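Local coordinates for protein UTP--glucose-1-phosphate uridylyltransferase (Acinetobacter baumannii, PDB 6IKX) that catalyses the transfer of a uridylyl group from UTP to alpha-D-glucose 1-phosphate, giving UDP-glucose and diphosphate, at residues V31-I36 with L273-L278; P24-T29 with A60-Y65; S144-R149 with E247-Q252; D123-L128 with Y210-K215. The protein carries 1 engineered substitution. All blocks are in the same frame, centred on the assembly; numbering follows the deposited sequence.

Contact 1: V31-I36 with L273-L278; sequences VDRPAI and LEHPKL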
loop_
_atom_site.group_PDB
_atom_site.type_symbol
_atom_site.label_atom_id
_atom_site.label_comp_id
_atom_site.label_asym_id
_atom_site.label_seq_id
_atom_site.Cartn_x
_atom_site.Cartn_y
_atom_site.Cartn_z
ATOM N N VAL A 31 10.324 13.411 -17.810
ATOM C CA VAL A 31 10.806 12.711 -19.031
ATOM C C VAL A 31 10.451 11.225 -18.909
ATOM O O VAL A 31 9.454 10.791 -19.504
ATOM C CB VAL A 31 12.315 12.913 -19.261
ATOM C CG1 VAL A 31 12.716 12.502 -20.663
ATOM C CG2 VAL A 31 12.745 14.339 -18.984
ATOM N N ASP A 32 11.256 10.446 -18.204
ATOM C CA ASP A 32 11.049 8.986 -18.158
ATOM C C ASP A 32 11.383 8.398 -16.786
ATOM O O ASP A 32 11.464 7.144 -16.725
ATOM C CB ASP A 32 11.938 8.361 -19.231
ATOM C CG ASP A 32 13.434 8.470 -18.944
ATOM O OD1 ASP A 32 13.806 9.256 -18.061
ATOM O OD2 ASP A 32 14.212 7.743 -19.607
ATOM N N ARG A 33 11.612 9.213 -15.743
ATOM C CA ARG A 33 11.828 8.694 -14.360
ATOM C C ARG A 33 11.241 9.641 -13.303
ATOM O O ARG A 33 11.030 10.815 -13.535
ATOM C CB ARG A 33 13.331 8.489 -14.180
ATOM C CG ARG A 33 14.105 9.789 -14.189
ATOM C CD ARG A 33 15.540 9.675 -14.647
ATOM N NE ARG A 33 15.638 9.121 -15.986
ATOM C CZ ARG A 33 16.243 7.987 -16.310
ATOM N NH1 ARG A 33 16.856 7.256 -15.396
ATOM N NH2 ARG A 33 16.227 7.587 -17.560
ATOM N N PRO A 34 10.930 9.194 -12.077
ATOM C CA PRO A 34 10.376 10.109 -11.076
ATOM C C PRO A 34 11.383 11.213 -10.670
ATOM O O PRO A 34 12.605 11.015 -10.738
ATOM C CB PRO A 34 10.042 9.123 -9.936
ATOM C CG PRO A 34 11.136 8.094 -10.066
ATOM C CD PRO A 34 11.131 7.840 -11.559
ATOM N N ALA A 35 10.854 12.376 -10.287
ATOM C CA ALA A 35 11.618 13.602 -9.951
ATOM C C ALA A 35 12.705 13.252 -8.912
ATOM O O ALA A 35 13.829 13.751 -9.025
ATOM C CB ALA A 35 10.648 14.663 -9.459
ATOM N N ILE A 36 12.365 12.418 -7.929
ATOM C CA ILE A 36 13.229 12.079 -6.761
ATOM C C ILE A 36 14.530 11.482 -7.285
ATOM O O ILE A 36 15.543 11.641 -6.599
ATOM C CB ILE A 36 12.517 11.130 -5.761
ATOM C CG1 ILE A 36 13.246 11.037 -4.423
ATOM C CG2 ILE A 36 12.329 9.726 -6.334
ATOM C CD1 ILE A 36 13.334 12.302 -3.636
ATOM N N LEU A 273 15.249 17.492 -23.447
ATOM C CA LEU A 273 16.189 17.897 -24.537
ATOM C C LEU A 273 17.608 17.389 -24.252
ATOM O O LEU A 273 18.324 17.080 -25.207
ATOM C CB LEU A 273 16.163 19.416 -24.716
ATOM C CG LEU A 273 15.141 19.929 -25.738
ATOM C CD2 LEU A 273 14.871 21.402 -25.524
ATOM N N GLU A 274 17.977 17.244 -22.984
ATOM C CA GLU A 274 19.304 16.745 -22.567
ATOM C C GLU A 274 19.310 15.216 -22.480
ATOM O O GLU A 274 20.347 14.653 -22.083
ATOM C CB GLU A 274 19.639 17.302 -21.189
ATOM C CG GLU A 274 20.441 18.580 -21.209
ATOM C CD GLU A 274 21.463 18.551 -20.092
ATOM O OE1 GLU A 274 21.880 17.428 -19.730
ATOM O OE2 GLU A 274 21.822 19.627 -19.570
ATOM N N HIS A 275 18.201 14.526 -22.759
ATOM C CA HIS A 275 18.164 13.065 -22.497
ATOM C C HIS A 275 19.159 12.383 -23.432
ATOM O O HIS A 275 19.055 12.531 -24.644
ATOM C CB HIS A 275 16.764 12.501 -22.649
ATOM C CG HIS A 275 16.611 11.138 -22.072
ATOM N ND1 HIS A 275 16.946 10.007 -22.781
ATOM C CD2 HIS A 275 16.093 10.725 -20.891
ATOM C CE1 HIS A 275 16.663 8.949 -22.049
ATOM N NE2 HIS A 275 16.129 9.366 -20.877
ATOM N N PRO A 276 20.120 11.595 -22.906
ATOM C CA PRO A 276 21.253 11.136 -23.709
ATOM C C PRO A 276 20.758 10.169 -24.792
ATOM O O PRO A 276 21.461 9.974 -25.768
ATOM C CB PRO A 276 22.175 10.421 -22.715
ATOM C CG PRO A 276 21.260 10.025 -21.553
ATOM C CD PRO A 276 20.117 11.025 -21.548
ATOM N N LYS A 277 19.549 9.632 -24.597
ATOM C CA LYS A 277 18.912 8.653 -25.508
ATOM C C LYS A 277 17.728 9.283 -26.257
ATOM O O LYS A 277 17.621 8.981 -27.431
ATOM C CB LYS A 277 18.567 7.391 -24.717
ATOM C CG LYS A 277 19.229 6.116 -25.231
ATOM C CD LYS A 277 19.521 5.067 -24.172
ATOM C CE LYS A 277 20.932 5.106 -23.626
ATOM N NZ LYS A 277 21.949 5.177 -24.700
ATOM N N LEU A 278 16.932 10.191 -25.672
ATOM C CA LEU A 278 15.695 10.739 -26.320
ATOM C C LEU A 278 15.855 12.177 -26.799
ATOM O O LEU A 278 14.944 12.645 -27.471
ATOM C CB LEU A 278 14.557 10.718 -25.311
ATOM C CG LEU A 278 14.248 9.351 -24.735
ATOM C CD1 LEU A 278 13.612 9.511 -23.372
ATOM C CD2 LEU A 278 13.359 8.556 -25.691
#

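Contact 2: P24-T29 with A60-Y65; sequences PKEMVT and ASIENY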
loop_
_atom_site.group_PDB
_atom_site.type_symbol
_atom_site.label_atom_id
_atom_site.label_comp_id
_atom_site.label_asym_id
_atom_site.label_seq_id
_atom_site.Cartn_x
_atom_site.Cartn_y
_atom_site.Cartn_z
ATOM N N PRO A 24 3.009 10.026 -4.646
ATOM C CA PRO A 24 3.854 11.107 -4.154
ATOM C C PRO A 24 4.178 12.166 -5.211
ATOM O O PRO A 24 4.418 11.808 -6.348
ATOM C CB PRO A 24 5.060 10.303 -3.658
ATOM C CG PRO A 24 4.459 9.006 -3.167
ATOM C CD PRO A 24 3.469 8.686 -4.268
ATOM N N LYS A 25 4.216 13.443 -4.822
ATOM C CA LYS A 25 4.790 14.518 -5.695
ATOM C C LYS A 25 6.185 14.072 -6.158
ATOM O O LYS A 25 6.517 14.337 -7.303
ATOM C CB LYS A 25 4.887 15.886 -5.011
ATOM C CG LYS A 25 5.624 15.892 -3.668
ATOM C CD LYS A 25 5.382 17.108 -2.742
ATOM C CE LYS A 25 5.058 16.712 -1.301
ATOM N NZ LYS A 25 6.250 16.384 -0.463
ATOM N N GLU A 26 6.954 13.394 -5.298
ATOM C CA GLU A 26 8.353 12.987 -5.576
ATOM C C GLU A 26 8.380 11.956 -6.707
ATOM O O GLU A 26 9.422 11.850 -7.336
ATOM C CB GLU A 26 8.995 12.432 -4.310
ATOM C CG GLU A 26 9.137 13.481 -3.213
ATOM C CD GLU A 26 7.906 13.691 -2.329
ATOM O OE1 GLU A 26 6.817 13.042 -2.574
ATOM O OE2 GLU A 26 8.021 14.494 -1.383
ATOM N N MET A 27 7.254 11.263 -6.963
ATOM C CA MET A 27 7.146 10.132 -7.933
ATOM C C MET A 27 6.575 10.611 -9.271
ATOM O O MET A 27 6.337 9.794 -10.184
ATOM C CB MET A 27 6.320 8.979 -7.352
ATOM C CG MET A 27 7.070 8.246 -6.252
ATOM S SD MET A 27 8.755 7.781 -6.787
ATOM C CE MET A 27 8.273 6.358 -7.754
ATOM N N VAL A 28 6.458 11.913 -9.422
ATOM C CA VAL A 28 5.959 12.559 -10.659
ATOM C C VAL A 28 7.022 12.463 -11.759
ATOM O O VAL A 28 8.202 12.841 -11.531
ATOM C CB VAL A 28 5.579 14.000 -10.292
ATOM C CG1 VAL A 28 5.720 14.983 -11.432
ATOM C CG2 VAL A 28 4.170 14.002 -9.714
ATOM N N THR A 29 6.604 12.063 -12.951
ATOM C CA THR A 29 7.552 11.594 -13.977
ATOM C C THR A 29 8.101 12.823 -14.684
ATOM O O THR A 29 7.349 13.715 -15.035
ATOM C CB THR A 29 7.035 10.404 -14.809
ATOM O OG1 THR A 29 7.347 10.637 -16.188
ATOM C CG2 THR A 29 5.570 10.090 -14.586
ATOM N N ALA A 60 5.160 5.064 0.275
ATOM C CA ALA A 60 5.857 3.768 0.109
ATOM C C ALA A 60 6.506 3.702 -1.279
ATOM O O ALA A 60 7.594 3.180 -1.380
ATOM C CB ALA A 60 4.913 2.627 0.286
ATOM N N SER A 61 5.877 4.239 -2.318
ATOM C CA SER A 61 6.397 4.080 -3.693
ATOM C C SER A 61 7.776 4.753 -3.815
ATOM O O SER A 61 8.542 4.387 -4.720
ATOM C CB SER A 61 5.413 4.600 -4.694
ATOM O OG SER A 61 5.257 5.996 -4.572
ATOM N N ILE A 62 8.100 5.715 -2.957
ATOM C CA ILE A 62 9.460 6.331 -2.965
ATOM C C ILE A 62 10.478 5.290 -2.472
ATOM O O ILE A 62 11.530 5.163 -3.075
ATOM C CB ILE A 62 9.512 7.625 -2.120
ATOM C CG1 ILE A 62 8.451 8.656 -2.531
ATOM C CG2 ILE A 62 10.912 8.216 -2.191
ATOM C CD1 ILE A 62 8.501 9.966 -1.740
ATOM N N GLU A 63 10.235 4.667 -1.325
ATOM C CA GLU A 63 11.106 3.612 -0.762
ATOM C C GLU A 63 11.194 2.456 -1.760
ATOM O O GLU A 63 12.292 1.856 -1.899
ATOM C CB GLU A 63 10.575 3.149 0.587
ATOM C CG GLU A 63 10.795 4.195 1.659
ATOM C CD GLU A 63 9.626 4.401 2.615
ATOM O OE1 GLU A 63 8.851 5.400 2.423
ATOM O OE2 GLU A 63 9.509 3.594 3.565
ATOM N N ASN A 64 10.091 2.159 -2.452
ATOM C CA ASN A 64 10.003 0.978 -3.345
ATOM C C ASN A 64 10.868 1.243 -4.594
ATOM O O ASN A 64 11.509 0.291 -5.071
ATOM C CB ASN A 64 8.549 0.602 -3.611
ATOM C CG ASN A 64 7.887 -0.003 -2.390
ATOM O OD1 ASN A 64 8.567 -0.531 -1.516
ATOM N ND2 ASN A 64 6.561 0.039 -2.341
ATOM N N TYR A 65 10.980 2.494 -5.010
ATOM C CA TYR A 65 11.800 2.908 -6.165
ATOM C C TYR A 65 13.273 2.527 -5.921
ATOM O O TYR A 65 13.963 2.224 -6.929
ATOM C CB TYR A 65 11.554 4.386 -6.496
ATOM C CG TYR A 65 12.137 4.778 -7.834
ATOM C CD1 TYR A 65 11.513 4.402 -9.007
ATOM C CD2 TYR A 65 13.382 5.402 -7.916
ATOM C CE1 TYR A 65 12.083 4.680 -10.242
ATOM C CE2 TYR A 65 13.967 5.696 -9.136
ATOM C CZ TYR A 65 13.311 5.325 -10.294
ATOM O OH TYR A 65 13.850 5.626 -11.486
#

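Contact 3: S144-R149 with E247-Q252; sequences SRMISR and EAYRMQ. With SO4 (sulfate ion), chain I.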
loop_
_atom_site.group_PDB
_atom_site.type_symbol
_atom_site.label_atom_id
_atom_site.label_comp_id
_atom_site.label_asym_id
_atom_site.label_seq_id
_atom_site.Cartn_x
_atom_site.Cartn_y
_atom_site.Cartn_z
ATOM N N SER A 144 28.236 19.486 -4.415
ATOM C CA SER A 144 29.626 19.043 -4.157
ATOM C C SER A 144 30.499 20.277 -3.907
ATOM O O SER A 144 31.242 20.294 -2.908
ATOM C CB SER A 144 30.101 18.189 -5.286
ATOM O OG SER A 144 31.431 18.498 -5.626
ATOM N N ARG A 145 30.405 21.293 -4.765
ATOM C CA ARG A 145 31.119 22.572 -4.539
ATOM C C ARG A 145 30.818 23.056 -3.127
ATOM O O ARG A 145 31.754 23.389 -2.396
ATOM C CB ARG A 145 30.644 23.661 -5.491
ATOM C CG ARG A 145 31.379 23.660 -6.814
ATOM C CD ARG A 145 30.501 24.358 -7.812
ATOM N NE ARG A 145 30.607 23.633 -9.045
ATOM C CZ ARG A 145 31.543 23.838 -9.943
ATOM N NH1 ARG A 145 32.449 24.776 -9.744
ATOM N NH2 ARG A 145 31.568 23.106 -11.040
ATOM N N MET A 146 29.528 23.123 -2.800
ATOM C CA MET A 146 29.018 23.686 -1.528
ATOM C C MET A 146 29.469 22.836 -0.326
ATOM O O MET A 146 29.782 23.436 0.689
ATOM C CB MET A 146 27.493 23.811 -1.580
ATOM C CG MET A 146 26.910 24.320 -0.290
ATOM S SD MET A 146 25.233 24.924 -0.482
ATOM C CE MET A 146 24.301 23.556 0.207
ATOM N N ILE A 147 29.493 21.502 -0.414
ATOM C CA ILE A 147 29.975 20.597 0.688
ATOM C C ILE A 147 31.468 20.894 0.938
ATOM O O ILE A 147 31.885 21.045 2.122
ATOM C CB ILE A 147 29.680 19.101 0.378
ATOM C CG1 ILE A 147 28.176 18.808 0.473
ATOM C CG2 ILE A 147 30.470 18.150 1.278
ATOM C CD1 ILE A 147 27.727 17.485 -0.099
ATOM N N SER A 148 32.259 21.008 -0.123
ATOM C CA SER A 148 33.721 21.221 0.013
ATOM C C SER A 148 33.922 22.573 0.716
ATOM O O SER A 148 34.534 22.629 1.802
ATOM C CB SER A 148 34.442 21.072 -1.314
ATOM O OG SER A 148 34.480 22.293 -1.996
ATOM N N ARG A 149 33.273 23.623 0.246
ATOM C CA ARG A 149 33.311 24.873 1.020
ATOM C C ARG A 149 32.970 24.586 2.495
ATOM O O ARG A 149 33.626 25.176 3.366
ATOM C CB ARG A 149 32.398 25.907 0.382
ATOM C CG ARG A 149 32.335 27.198 1.176
ATOM C CD ARG A 149 33.634 27.978 1.090
ATOM N NE ARG A 149 33.733 28.894 2.216
ATOM C CZ ARG A 149 34.703 29.772 2.401
ATOM N NH1 ARG A 149 35.690 29.883 1.524
ATOM N NH2 ARG A 149 34.661 30.560 3.457
ATOM N N GLU A 247 27.213 30.910 5.842
ATOM C CA GLU A 247 27.549 31.494 4.533
ATOM C C GLU A 247 26.476 31.113 3.515
ATOM O O GLU A 247 25.839 30.044 3.612
ATOM C CB GLU A 247 28.883 30.980 4.027
ATOM C CG GLU A 247 30.047 31.330 4.924
ATOM C CD GLU A 247 31.369 30.817 4.397
ATOM O OE1 GLU A 247 31.365 29.908 3.533
ATOM O OE2 GLU A 247 32.388 31.352 4.811
ATOM N N ALA A 248 26.301 31.997 2.566
ATOM C CA ALA A 248 25.435 31.828 1.399
ATOM C C ALA A 248 26.352 31.443 0.241
ATOM O O ALA A 248 27.327 32.163 -0.019
ATOM C CB ALA A 248 24.670 33.107 1.190
ATOM N N TYR A 249 26.098 30.265 -0.325
ATOM C CA TYR A 249 26.821 29.652 -1.457
ATOM C C TYR A 249 25.949 29.856 -2.692
ATOM O O TYR A 249 24.810 29.355 -2.704
ATOM C CB TYR A 249 27.094 28.152 -1.233
ATOM C CG TYR A 249 27.489 27.473 -2.520
ATOM C CD1 TYR A 249 28.778 27.553 -3.013
ATOM C CD2 TYR A 249 26.520 26.900 -3.327
ATOM C CE1 TYR A 249 29.111 27.003 -4.240
ATOM C CE2 TYR A 249 26.825 26.386 -4.570
ATOM C CZ TYR A 249 28.125 26.425 -5.025
ATOM O OH TYR A 249 28.393 25.882 -6.241
ATOM N N ARG A 250 26.479 30.549 -3.695
ATOM C CA ARG A 250 25.728 30.902 -4.915
ATOM C C ARG A 250 26.014 29.862 -5.989
ATOM O O ARG A 250 27.172 29.752 -6.446
ATOM C CB ARG A 250 26.093 32.292 -5.444
ATOM C CG ARG A 250 25.276 32.750 -6.649
ATOM C CD ARG A 250 25.910 33.999 -7.213
ATOM N NE ARG A 250 25.252 34.586 -8.378
ATOM C CZ ARG A 250 25.674 35.696 -8.976
ATOM N NH1 ARG A 250 26.749 36.320 -8.529
ATOM N NH2 ARG A 250 25.036 36.181 -10.019
ATOM N N MET A 251 24.943 29.204 -6.401
ATOM C CA MET A 251 24.899 28.210 -7.479
ATOM C C MET A 251 25.687 28.697 -8.691
ATOM O O MET A 251 25.653 29.897 -9.006
ATOM C CB MET A 251 23.460 28.026 -7.945
ATOM C CG MET A 251 22.630 27.257 -6.989
ATOM S SD MET A 251 20.999 27.091 -7.665
ATOM C CE MET A 251 21.281 25.989 -9.052
ATOM N N GLN A 252 26.229 27.730 -9.415
ATOM C CA GLN A 252 26.743 27.907 -10.790
ATOM C C GLN A 252 25.719 27.287 -11.760
ATOM O O GLN A 252 25.763 27.651 -12.925
ATOM C CB GLN A 252 28.196 27.395 -10.772
ATOM C CG GLN A 252 28.643 26.615 -11.988
ATOM C CD GLN A 252 28.121 25.216 -11.892
ATOM O OE1 GLN A 252 28.125 24.628 -10.812
ATOM N NE2 GLN A 252 27.647 24.708 -13.017
HETATM S S SO4 I . 34.672 25.643 -13.206
HETATM O O1 SO4 I . 34.625 24.492 -12.344
HETATM O O2 SO4 I . 35.769 25.495 -14.122
HETATM O O3 SO4 I . 34.875 26.825 -12.411
HETATM O O4 SO4 I . 33.437 25.763 -13.949
#

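Contact 4: D123-L128 with Y210-K215; sequences DDFAVL and YVLPAK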
loop_
_atom_site.group_PDB
_atom_site.type_symbol
_atom_site.label_atom_id
_atom_site.label_comp_id
_atom_site.label_asym_id
_atom_site.label_seq_id
_atom_site.Cartn_x
_atom_site.Cartn_y
_atom_site.Cartn_z
ATOM N N ASP A 123 26.919 13.492 13.338
ATOM C CA ASP A 123 27.446 13.844 11.982
ATOM C C ASP A 123 26.927 15.205 11.485
ATOM O O ASP A 123 25.850 15.644 11.889
ATOM C CB ASP A 123 27.084 12.814 10.912
ATOM C CG ASP A 123 27.973 11.586 10.914
ATOM O OD1 ASP A 123 28.374 11.178 12.010
ATOM O OD2 ASP A 123 28.277 11.060 9.806
ATOM N N ASP A 124 27.709 15.842 10.624
ATOM C CA ASP A 124 27.353 17.059 9.857
ATOM C C ASP A 124 26.651 16.539 8.598
ATOM O O ASP A 124 26.885 15.393 8.255
ATOM C CB ASP A 124 28.607 17.921 9.649
ATOM C CG ASP A 124 28.950 18.819 10.841
ATOM O OD1 ASP A 124 28.454 18.532 11.976
ATOM O OD2 ASP A 124 29.670 19.844 10.632
ATOM N N PHE A 125 25.706 17.258 8.001
ATOM C CA PHE A 125 24.797 16.589 7.027
ATOM C C PHE A 125 24.202 17.570 6.031
ATOM O O PHE A 125 24.195 18.767 6.261
ATOM C CB PHE A 125 23.705 15.820 7.749
ATOM C CG PHE A 125 22.786 16.686 8.561
ATOM C CD1 PHE A 125 23.180 17.189 9.784
ATOM C CD2 PHE A 125 21.536 17.010 8.086
ATOM C CE1 PHE A 125 22.321 17.984 10.532
ATOM C CE2 PHE A 125 20.670 17.789 8.840
ATOM C CZ PHE A 125 21.062 18.284 10.060
ATOM N N ALA A 126 23.778 17.061 4.893
ATOM C CA ALA A 126 23.157 17.914 3.866
ATOM C C ALA A 126 21.624 17.778 3.987
ATOM O O ALA A 126 21.171 16.782 4.553
ATOM C CB ALA A 126 23.732 17.549 2.519
ATOM N N VAL A 127 20.867 18.785 3.539
ATOM C CA VAL A 127 19.384 18.727 3.358
ATOM C C VAL A 127 19.103 19.029 1.892
ATOM O O VAL A 127 19.673 20.005 1.376
ATOM C CB VAL A 127 18.642 19.711 4.276
ATOM C CG1 VAL A 127 17.151 19.715 3.995
ATOM C CG2 VAL A 127 18.926 19.456 5.757
ATOM N N LEU A 128 18.399 18.128 1.218
ATOM C CA LEU A 128 17.951 18.297 -0.198
ATOM C C LEU A 128 16.428 18.399 -0.131
ATOM O O LEU A 128 15.813 17.411 0.331
ATOM C CB LEU A 128 18.317 17.105 -1.106
ATOM C CG LEU A 128 19.784 16.703 -1.344
ATOM C CD1 LEU A 128 20.275 17.148 -2.727
ATOM C CD2 LEU A 128 20.721 17.165 -0.246
ATOM N N TYR A 210 21.192 22.672 1.695
ATOM C CA TYR A 210 21.852 23.079 2.950
ATOM C C TYR A 210 22.928 22.044 3.292
ATOM O O TYR A 210 22.778 20.846 3.004
ATOM C CB TYR A 210 20.850 23.217 4.100
ATOM C CG TYR A 210 19.623 24.050 3.815
ATOM C CD1 TYR A 210 18.603 23.593 2.980
ATOM C CD2 TYR A 210 19.461 25.290 4.400
ATOM C CE1 TYR A 210 17.476 24.361 2.722
ATOM C CE2 TYR A 210 18.325 26.053 4.176
ATOM C CZ TYR A 210 17.327 25.586 3.341
ATOM O OH TYR A 210 16.221 26.343 3.145
ATOM N N VAL A 211 24.013 22.528 3.884
ATOM C CA VAL A 211 24.944 21.706 4.703
ATOM C C VAL A 211 24.985 22.378 6.064
ATOM O O VAL A 211 25.195 23.571 6.085
ATOM C CB VAL A 211 26.321 21.628 4.043
ATOM C CG1 VAL A 211 27.206 20.624 4.758
ATOM C CG2 VAL A 211 26.188 21.329 2.565
ATOM N N LEU A 212 24.685 21.629 7.118
ATOM C CA LEU A 212 24.433 22.113 8.494
ATOM C C LEU A 212 25.211 21.215 9.439
ATOM O O LEU A 212 25.458 20.049 9.145
ATOM C CB LEU A 212 22.945 22.011 8.845
ATOM C CG LEU A 212 21.952 22.616 7.860
ATOM C CD1 LEU A 212 20.542 22.176 8.218
ATOM C CD2 LEU A 212 22.030 24.131 7.836
ATOM N N PRO A 213 25.633 21.742 10.592
ATOM C CA PRO A 213 26.163 20.906 11.656
ATOM C C PRO A 213 25.051 20.211 12.441
ATOM O O PRO A 213 23.948 20.629 12.363
ATOM C CB PRO A 213 26.915 21.927 12.532
ATOM C CG PRO A 213 26.133 23.201 12.354
ATOM C CD PRO A 213 25.720 23.174 10.897
ATOM N N ALA A 214 25.416 19.179 13.185
ATOM C CA ALA A 214 24.513 18.328 13.985
ATOM C C ALA A 214 23.916 19.147 15.116
ATOM O O ALA A 214 22.820 18.774 15.591
ATOM C CB ALA A 214 25.278 17.149 14.528
ATOM N N LYS A 215 24.677 20.143 15.592
ATOM C CA LYS A 215 24.226 21.205 16.533
ATOM C C LYS A 215 22.765 21.532 16.212
ATOM O O LYS A 215 21.998 21.743 17.171
ATOM C CB LYS A 215 24.979 22.529 16.302
ATOM C CG LYS A 215 26.229 22.829 17.117
ATOM C CD LYS A 215 26.875 24.198 16.741
#

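Contact 1: V31-I36 with L273-L278
Val31 and His275 mark the closest approach of two backbones that keep well apart, their CA atoms 8.1 Å from each other, so side chains alone bridge 31-36 and 273-278. Asp32 and His275 meet tip to tip: His275 NE2 donates to Asp32 OD2 over 2.8 Å. The carboxylate and imidazole planes stand 80° apart, and the NE2 donor lies above the carboxylate plane. From the opposite face of that plane Arg33 NH2 also reaches OD2, while Arg33 NE binds Asp32 OD1 at 2.8 Å, a side-on, two-nitrogen salt bridge between chain neighbours that fixes the rotation of the carboxylate. Both ring nitrogens are held: His275 ND1 accepts from Leu278 N at 2.9 Å. Lys277 N also donates to ND1. Leu278 CD1 lies over the centre of one ring face and Pro276 CD over the other, toward the rim. Beside the polar link, Val31 CG1 touches His275 CD2 at 3.8 Å and Leu278 CD1 at 4.1 Å. Asp32 OD2 gains another salt bridge from Lys261 of a second subunit, which also packs on Leu278. The contact ties the turn between strands 29-30 and 33-34, ahead of helix 35-44, to the loop joining helices 261-273 and 279-287.

Contact 2: P24-T29 with A60-Y65
Apolar packing carries most of the contact between Met27 and Ile62, the residues of 24-29 and 60-65 whose CA atoms lie nearest, 6.7 Å apart. Ile62 extends from the helix with CD1 anti along its chain (chi2 -178°), and this methyl, Ile62 CD1, meets Glu26 CB at 3.6 Å as well as the carboxylate end of Glu26. One carbon back, Ile62 CG1 rests against Pro24 CB at 3.9 Å and Met27 CG at 4.0 Å. The Met27 chain is bent at chi2 and chi3, and Met27 CE approaches Tyr65 CD1 at 4.0 Å. Met27 SD adds a Met-aromatic contact, 5.3 Å from the centroid of the Tyr65 ring and oblique to it, 38° off its normal. No hydrogen bond crosses between the segments; Ser61 OG faces carbons of 24-29, 3.2 Å from Pro24 CD and close to Met27 CG. Tyr65 OH bonds to Glu37. Charges pair alongside: Lys25 NZ forms a salt bridge with Glu26 OE2 at 2.7 Å, and Glu26 OE1 another with Lys59. Helix 60-65 thus packs against the 3-10 turn 25-27, which carries Lys25, a residue that binds UTP and UDP-glucose in this GT-A-type nucleotidyltransferase domain.

Contact 3: S144-R149 with E247-Q252
Met146 and Tyr249 form the tightly packed middle of the contact, where the axes of helix segment 144-149 and strand segment 247-250 approach to 9.3 Å and run nearly antiparallel (151°). Met146 CB sits over one face of the Tyr249 phenol in a CH-pi contact, 3.9 Å from the ring centroid and 18° off its normal, while Met146 SD, 3.7 Å from Tyr249 CD2, adds an oblique Met-aromatic contact. At the far end of the ring Tyr249 OH crowds Arg145 CD at 3.0 Å and bonds to Asp142. The flanks are polar, and Arg145, Arg149 and Gln252 there are partly exposed. Arg149 crosses Glu247 at about a right angle and grips it side-on in a salt bridge, Arg149 NE to Glu247 OE1 at 2.9 Å and NH2 to OE2 at 2.8 Å, both on syn lone pairs. At the other end Gln252 OE1 lies over a face of the Arg145 guanidinium without bonding to NE. Arg145 NH2 bonds to Gln140 O, and Arg145 NH1 makes a weak hydrogen bond of 3.4 Å to O1 of a sulfate ion. Strand 246-250 is flanked by strands 156-162, parallel to it, and 184-187, and Met146 reaches on toward strand 209-212.

Contact 4: D123-L128 with Y210-K215
Phe125 and Leu212 are partners in an antiparallel ladder, joined by two backbone bonds of 3.0 Å, Phe125 N to Leu212 O and Leu212 N to Phe125 O. Val127 and Tyr210 form the next hydrogen-bonded pair. Between them Ala126 and Val211 make a non-hydrogen-bonded pair, CA atoms 4.3 Å apart; Ala126 CA makes a CA-H...O contact of 3.1 Å with Tyr210 O. On the face bearing Phe125, Val127, Tyr210 and Leu212, Val127 is the central bump: Val127 CB rests against Tyr210 CD1 at 4.1 Å, and Val127 CG2 meets Leu212 CD1 at 4.0 Å, filling the notch between these larger side chains. These strands lie in the mixed central sheet of the GT-A-type domain, where 125-128 runs parallel to strand 4-8 on its other edge. Phe125 has CG between the backbone N and the carbonyl carbon (chi1 63°). Phe125 CE1 comes to 3.6 Å from Pro213 O, with Ala214 CA at the ring edge. On the opposite face, the Ala126 CB methyl lies 3.5 Å from Tyr210 O, while Val211 packs on Met146, Ile147 and Tyr150 of helix 142-153. Past the ladder Asp124 OD1 nestles against Pro213 CA at 3.3 Å and accepts a weak bond from Ala214 N.

How the contacts relate
Two neighbouring pairs make up the set. Contacts 1 and 2, centres about 16 Å apart, join directly through backbone bonds of Ala35 to Val28 and Ile36 to Glu26, and both touch the second subunit. Contacts 3 and 4, centres about 13 Å apart, both reach the mixed sheet and touch where helix 142-153 of contact 3 covers strand 209-212 of contact 4. Along the chain, contacts 1 and 2 interleave, as do 3 and 4; the latter two lie inside the loop closed by contact 1, after contact 2 has closed. Contacts 2 and 3 fall on opposite sides of the chain's centre, their own centres about 28 Å apart. One pair therefore links a nucleotide-binding turn to a subunit interface; the other joins two strands of the sheet and seats a helix on it.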